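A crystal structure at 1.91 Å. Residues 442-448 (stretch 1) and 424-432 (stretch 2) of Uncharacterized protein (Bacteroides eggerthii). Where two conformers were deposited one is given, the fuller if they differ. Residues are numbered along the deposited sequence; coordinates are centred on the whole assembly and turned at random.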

ATOM      1  N   ILE A 442      -6.480   8.448   4.094  1.00 40.29           N
ATOM      2  CA  ILE A 442      -5.460   7.669   4.744  1.00 45.86           C
ATOM      3  C   ILE A 442      -6.148   6.395   5.273  1.00 46.88           C
ATOM      4  O   ILE A 442      -7.119   6.496   6.017  1.00 45.40           O
ATOM      5  CB  ILE A 442      -4.838   8.415   5.913  1.00 47.09           C
ATOM      6  CG1 ILE A 442      -4.173   9.718   5.426  1.00 44.17           C
ATOM      7  CG2 ILE A 442      -3.843   7.480   6.642  1.00 45.79           C
ATOM      8  CD1 ILE A 442      -3.900  10.715   6.545  1.00 42.54           C
ATOM      9  N   CYS A 443      -5.655   5.217   4.871  1.00 41.15           N
ATOM     10  CA  CYS A 443      -6.193   3.926   5.304  1.00 44.94           C
ATOM     11  C   CYS A 443      -5.100   3.160   6.017  1.00 48.95           C
ATOM     12  O   CYS A 443      -4.038   2.917   5.420  1.00 50.01           O
ATOM     13  CB  CYS A 443      -6.636   3.118   4.102  1.00 48.73           C
ATOM     14  SG  CYS A 443      -7.827   3.981   3.096  1.00 50.48           S
ATOM     15  N   GLU A 444      -5.340   2.804   7.275  1.00 48.32           N
ATOM     16  CA  GLU A 444      -4.351   2.121   8.117  1.00 47.88           C
ATOM     17  C   GLU A 444      -4.825   0.702   8.402  1.00 51.86           C
ATOM     18  O   GLU A 444      -6.017   0.464   8.657  1.00 50.78           O
ATOM     19  CB  GLU A 444      -4.165   2.869   9.438  1.00 48.99           C
ATOM     20  CG  GLU A 444      -3.833   4.352   9.278  1.00 55.67           C
ATOM     21  CD  GLU A 444      -3.316   5.009  10.553  1.00 60.08           C
ATOM     22  OE1 GLU A 444      -3.634   4.523  11.659  1.00 57.99           O
ATOM     23  OE2 GLU A 444      -2.583   6.014  10.461  1.00 56.43           O
ATOM     24  N   PHE A 445      -3.873  -0.224   8.412  1.00 48.86           N
ATOM     25  CA  PHE A 445      -4.144  -1.645   8.613  1.00 51.51           C
ATOM     26  C   PHE A 445      -3.144  -2.273   9.570  1.00 57.08           C
ATOM     27  O   PHE A 445      -1.954  -1.985   9.496  1.00 52.53           O
ATOM     28  CB  PHE A 445      -4.024  -2.402   7.297  1.00 50.82           C
ATOM     29  CG  PHE A 445      -4.876  -1.847   6.188  1.00 53.63           C
ATOM     30  CD1 PHE A 445      -4.372  -0.858   5.334  1.00 49.06           C
ATOM     31  CD2 PHE A 445      -6.154  -2.307   5.977  1.00 52.14           C
ATOM     32  CE1 PHE A 445      -5.140  -0.354   4.314  1.00 51.93           C
ATOM     33  CE2 PHE A 445      -6.917  -1.811   4.944  1.00 54.97           C
ATOM     34  CZ  PHE A 445      -6.408  -0.830   4.113  1.00 48.58           C
ATOM     35  N   PRO A 446      -3.609  -3.164  10.441  1.00 55.54           N
ATOM     36  CA  PRO A 446      -2.684  -3.892  11.311  1.00 56.88           C
ATOM     37  C   PRO A 446      -2.040  -5.093  10.591  1.00 56.24           C
ATOM     38  O   PRO A 446      -2.481  -5.463   9.510  1.00 56.75           O
ATOM     39  CB  PRO A 446      -3.604  -4.393  12.430  1.00 58.31           C
ATOM     40  CG  PRO A 446      -4.921  -4.603  11.751  1.00 58.41           C
ATOM     41  CD  PRO A 446      -5.018  -3.518  10.708  1.00 55.25           C
ATOM     42  N   ILE A 447      -0.994  -5.676  11.170  1.00 59.67           N
ATOM     43  CA  ILE A 447      -0.496  -6.968  10.689  1.00 59.48           C
ATOM     44  C   ILE A 447      -1.606  -8.018  10.950  1.00 59.43           C
ATOM     45  O   ILE A 447      -2.393  -7.884  11.881  1.00 65.98           O
ATOM     46  CB  ILE A 447       0.873  -7.413  11.311  1.00 56.61           C
ATOM     47  CG1 ILE A 447       0.810  -7.608  12.842  1.00 64.16           C
ATOM     48  CG2 ILE A 447       1.995  -6.436  10.921  1.00 55.02           C
ATOM     49  CD1 ILE A 447       1.896  -8.524  13.411  1.00 57.94           C
ATOM     50  N   LYS A 448      -1.690  -9.029  10.098  1.00 59.34           N
ATOM     51  CA  LYS A 448      -2.550 -10.175  10.352  1.00 58.86           C
ATOM     52  C   LYS A 448      -2.100 -10.877  11.641  1.00 64.93           C
ATOM     53  O   LYS A 448      -0.916 -10.883  11.979  1.00 66.64           O
ATOM     54  CB  LYS A 448      -2.494 -11.183   9.205  1.00 58.90           C
ATOM     55  CG  LYS A 448      -3.175 -10.779   7.909  1.00 61.75           C
ATOM     56  CD  LYS A 448      -3.344 -11.992   6.988  1.00 60.04           C
ATOM     57  CE  LYS A 448      -3.798 -11.582   5.598  1.00 58.86           C
ATOM     58  NZ  LYS A 448      -2.794 -10.751   4.865  1.00 58.46           N
TER
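Stretch 2 424-432: GKDAKLCLF

How does stretch 2 lie on stretch 1? Residues 442-446 and most of 426-432 are extended, Ala 427 being the exception, with psi at -42°. Strand 426-432 runs antiparallel to strand 442-446, at 162° between N-to-C directions, with the axes approaching to 4.6 Å.

What happens at the start of stretch 1? Ile 442 faces Phe 432 in a non-hydrogen-bonded pair, CA to CA 4.6 Å, and Ile 442 CG1 meets the ring edge at Phe 432 CD2, 4.0 Å away. Cys 443 and Leu 431 form a hydrogen-bonded pair: Cys 443 N to Leu 431 O and Leu 431 N to Cys 443 O are both 2.8 Å.

Where does charge enter the contact? Glu 444 pairs with Cys 430, CA to CA 4.2 Å, but its side chain reaches Lys 428 on the same face, a salt bridge of 3.1 Å from Glu 444 OE1 to Lys 428 NZ. A water donates to Glu 444 OE2 and accepts a weak bond from Lys 428 NZ.

How does the pairing end? Phe 445 N donates a hydrogen bond to Leu 429 O at 2.8 Å, and Leu 429 N donates one to Phe 445 O at 2.9 Å; Phe 445 CE1 packs 3.9 Å from Leu 431 CD1. Pro 446, lacking an amide hydrogen, sits opposite Lys 428 in a non-hydrogen-bonded pair. Past strand 442-446, Ile 447 N reaches Ala 427 O at 3.3 Å, a longer, more bent hydrogen bond.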

ATOM      1  N   GLY A 424      11.366  -3.167  16.338  1.00 82.18           N
ATOM      2  CA  GLY A 424      11.730  -2.942  14.926  1.00 75.86           C
ATOM      3  C   GLY A 424      10.961  -3.770  13.895  1.00 71.09           C
ATOM      4  O   GLY A 424      11.294  -3.746  12.715  1.00 74.14           O
ATOM      5  N   LYS A 425       9.940  -4.501  14.339  1.00 70.24           N
ATOM      6  CA  LYS A 425       9.101  -5.315  13.465  1.00 70.49           C
ATOM      7  C   LYS A 425       7.931  -4.471  12.921  1.00 67.26           C
ATOM      8  O   LYS A 425       7.369  -3.621  13.637  1.00 65.26           O
ATOM      9  CB  LYS A 425       8.560  -6.520  14.233  1.00 78.59           C
ATOM     10  CG  LYS A 425       7.802  -7.516  13.368  1.00 91.53           C
ATOM     11  CD  LYS A 425       7.137  -8.594  14.212  1.00 95.29           C
ATOM     12  CE  LYS A 425       6.197  -9.459  13.383  1.00 83.38           C
ATOM     13  NZ  LYS A 425       5.151 -10.037  14.255  1.00 81.73           N
ATOM     14  N   ASP A 426       7.540  -4.731  11.675  1.00 57.88           N
ATOM     15  CA  ASP A 426       6.417  -4.007  11.073  1.00 61.08           C
ATOM     16  C   ASP A 426       5.158  -4.256  11.905  1.00 65.91           C
ATOM     17  O   ASP A 426       4.925  -5.391  12.336  1.00 61.15           O
ATOM     18  CB  ASP A 426       6.161  -4.476   9.652  1.00 59.47           C
ATOM     19  CG  ASP A 426       7.279  -4.131   8.698  1.00 61.09           C
ATOM     20  OD1 ASP A 426       8.137  -3.280   9.018  1.00 62.10           O
ATOM     21  OD2 ASP A 426       7.258  -4.700   7.595  1.00 60.26           O
ATOM     22  N   ALA A 427       4.382  -3.189  12.137  1.00 57.38           N
ATOM     23  CA  ALA A 427       3.167  -3.242  12.969  1.00 62.77           C
ATOM     24  C   ALA A 427       1.928  -2.673  12.274  1.00 59.21           C
ATOM     25  O   ALA A 427       0.857  -3.258  12.370  1.00 56.11           O
ATOM     26  CB  ALA A 427       3.394  -2.516  14.281  1.00 54.28           C
ATOM     27  N   LYS A 428       2.073  -1.547  11.571  1.00 56.38           N
ATOM     28  CA  LYS A 428       0.938  -0.874  10.944  0.50 55.51           C
ATOM     29  C   LYS A 428       1.319  -0.388   9.541  1.00 51.24           C
ATOM     30  O   LYS A 428       2.353   0.242   9.374  1.00 48.01           O
ATOM     31  CB  LYS A 428       0.505   0.296  11.847  0.50 60.20           C
ATOM     32  CG  LYS A 428      -0.933   0.760  11.689  0.50 65.80           C
ATOM     33  CD  LYS A 428      -1.347   1.710  12.819  0.50 64.71           C
ATOM     34  CE  LYS A 428      -0.839   3.133  12.623  0.50 58.55           C
ATOM     35  NZ  LYS A 428      -1.364   4.053  13.677  0.50 53.82           N
ATOM     36  N   LEU A 429       0.472  -0.677   8.547  1.00 46.34           N
ATOM     37  CA  LEU A 429       0.645  -0.236   7.169  1.00 49.09           C
ATOM     38  C   LEU A 429      -0.364   0.881   6.912  1.00 47.66           C
ATOM     39  O   LEU A 429      -1.582   0.652   6.984  1.00 50.92           O
ATOM     40  CB  LEU A 429       0.386  -1.378   6.170  1.00 50.77           C
ATOM     41  CG  LEU A 429       0.397  -1.031   4.671  1.00 50.82           C
ATOM     42  CD1 LEU A 429       1.761  -0.486   4.300  1.00 45.44           C
ATOM     43  CD2 LEU A 429       0.013  -2.235   3.811  1.00 47.90           C
ATOM     44  N   CYS A 430       0.142   2.052   6.556  1.00 44.67           N
ATOM     45  CA  CYS A 430      -0.673   3.252   6.338  1.00 44.64           C
ATOM     46  C   CYS A 430      -0.556   3.659   4.880  1.00 43.63           C
ATOM     47  O   CYS A 430       0.543   3.866   4.400  1.00 46.38           O
ATOM     48  CB  CYS A 430      -0.213   4.357   7.259  1.00 45.68           C
ATOM     49  SG  CYS A 430      -0.010   3.867   8.982  1.00 55.14           S
ATOM     50  N   LEU A 431      -1.686   3.681   4.171  1.00 41.65           N
ATOM     51  CA  LEU A 431      -1.751   3.951   2.743  1.00 41.26           C
ATOM     52  C   LEU A 431      -2.502   5.260   2.526  1.00 42.32           C
ATOM     53  O   LEU A 431      -3.453   5.564   3.236  1.00 47.44           O
ATOM     54  CB  LEU A 431      -2.446   2.795   2.001  1.00 40.84           C
ATOM     55  CG  LEU A 431      -1.870   1.392   2.260  1.00 45.31           C
ATOM     56  CD1 LEU A 431      -2.682   0.397   1.442  1.00 46.70           C
ATOM     57  CD2 LEU A 431      -0.376   1.271   1.909  1.00 39.85           C
ATOM     58  N   PHE A 432      -2.046   6.017   1.542  1.00 41.73           N
ATOM     59  CA  PHE A 432      -2.615   7.307   1.170  1.00 36.34           C
ATOM     60  C   PHE A 432      -2.798   7.351  -0.320  1.00 40.90           C
ATOM     61  O   PHE A 432      -1.922   6.889  -1.074  1.00 37.80           O
ATOM     62  CB  PHE A 432      -1.655   8.391   1.587  1.00 40.82           C
ATOM     63  CG  PHE A 432      -1.958   9.790   1.053  1.00 37.76           C
ATOM     64  CD1 PHE A 432      -1.391  10.234  -0.146  1.00 36.39           C
ATOM     65  CD2 PHE A 432      -2.685  10.716   1.851  1.00 39.73           C
ATOM     66  CE1 PHE A 432      -1.605  11.534  -0.601  1.00 35.11           C
ATOM     67  CE2 PHE A 432      -2.870  12.017   1.422  1.00 37.57           C
ATOM     68  CZ  PHE A 432      -2.337  12.418   0.184  1.00 35.28           C
TER
HETATM   69  O   HOH W   1      -0.006   6.169  11.883  1.00 72.62           O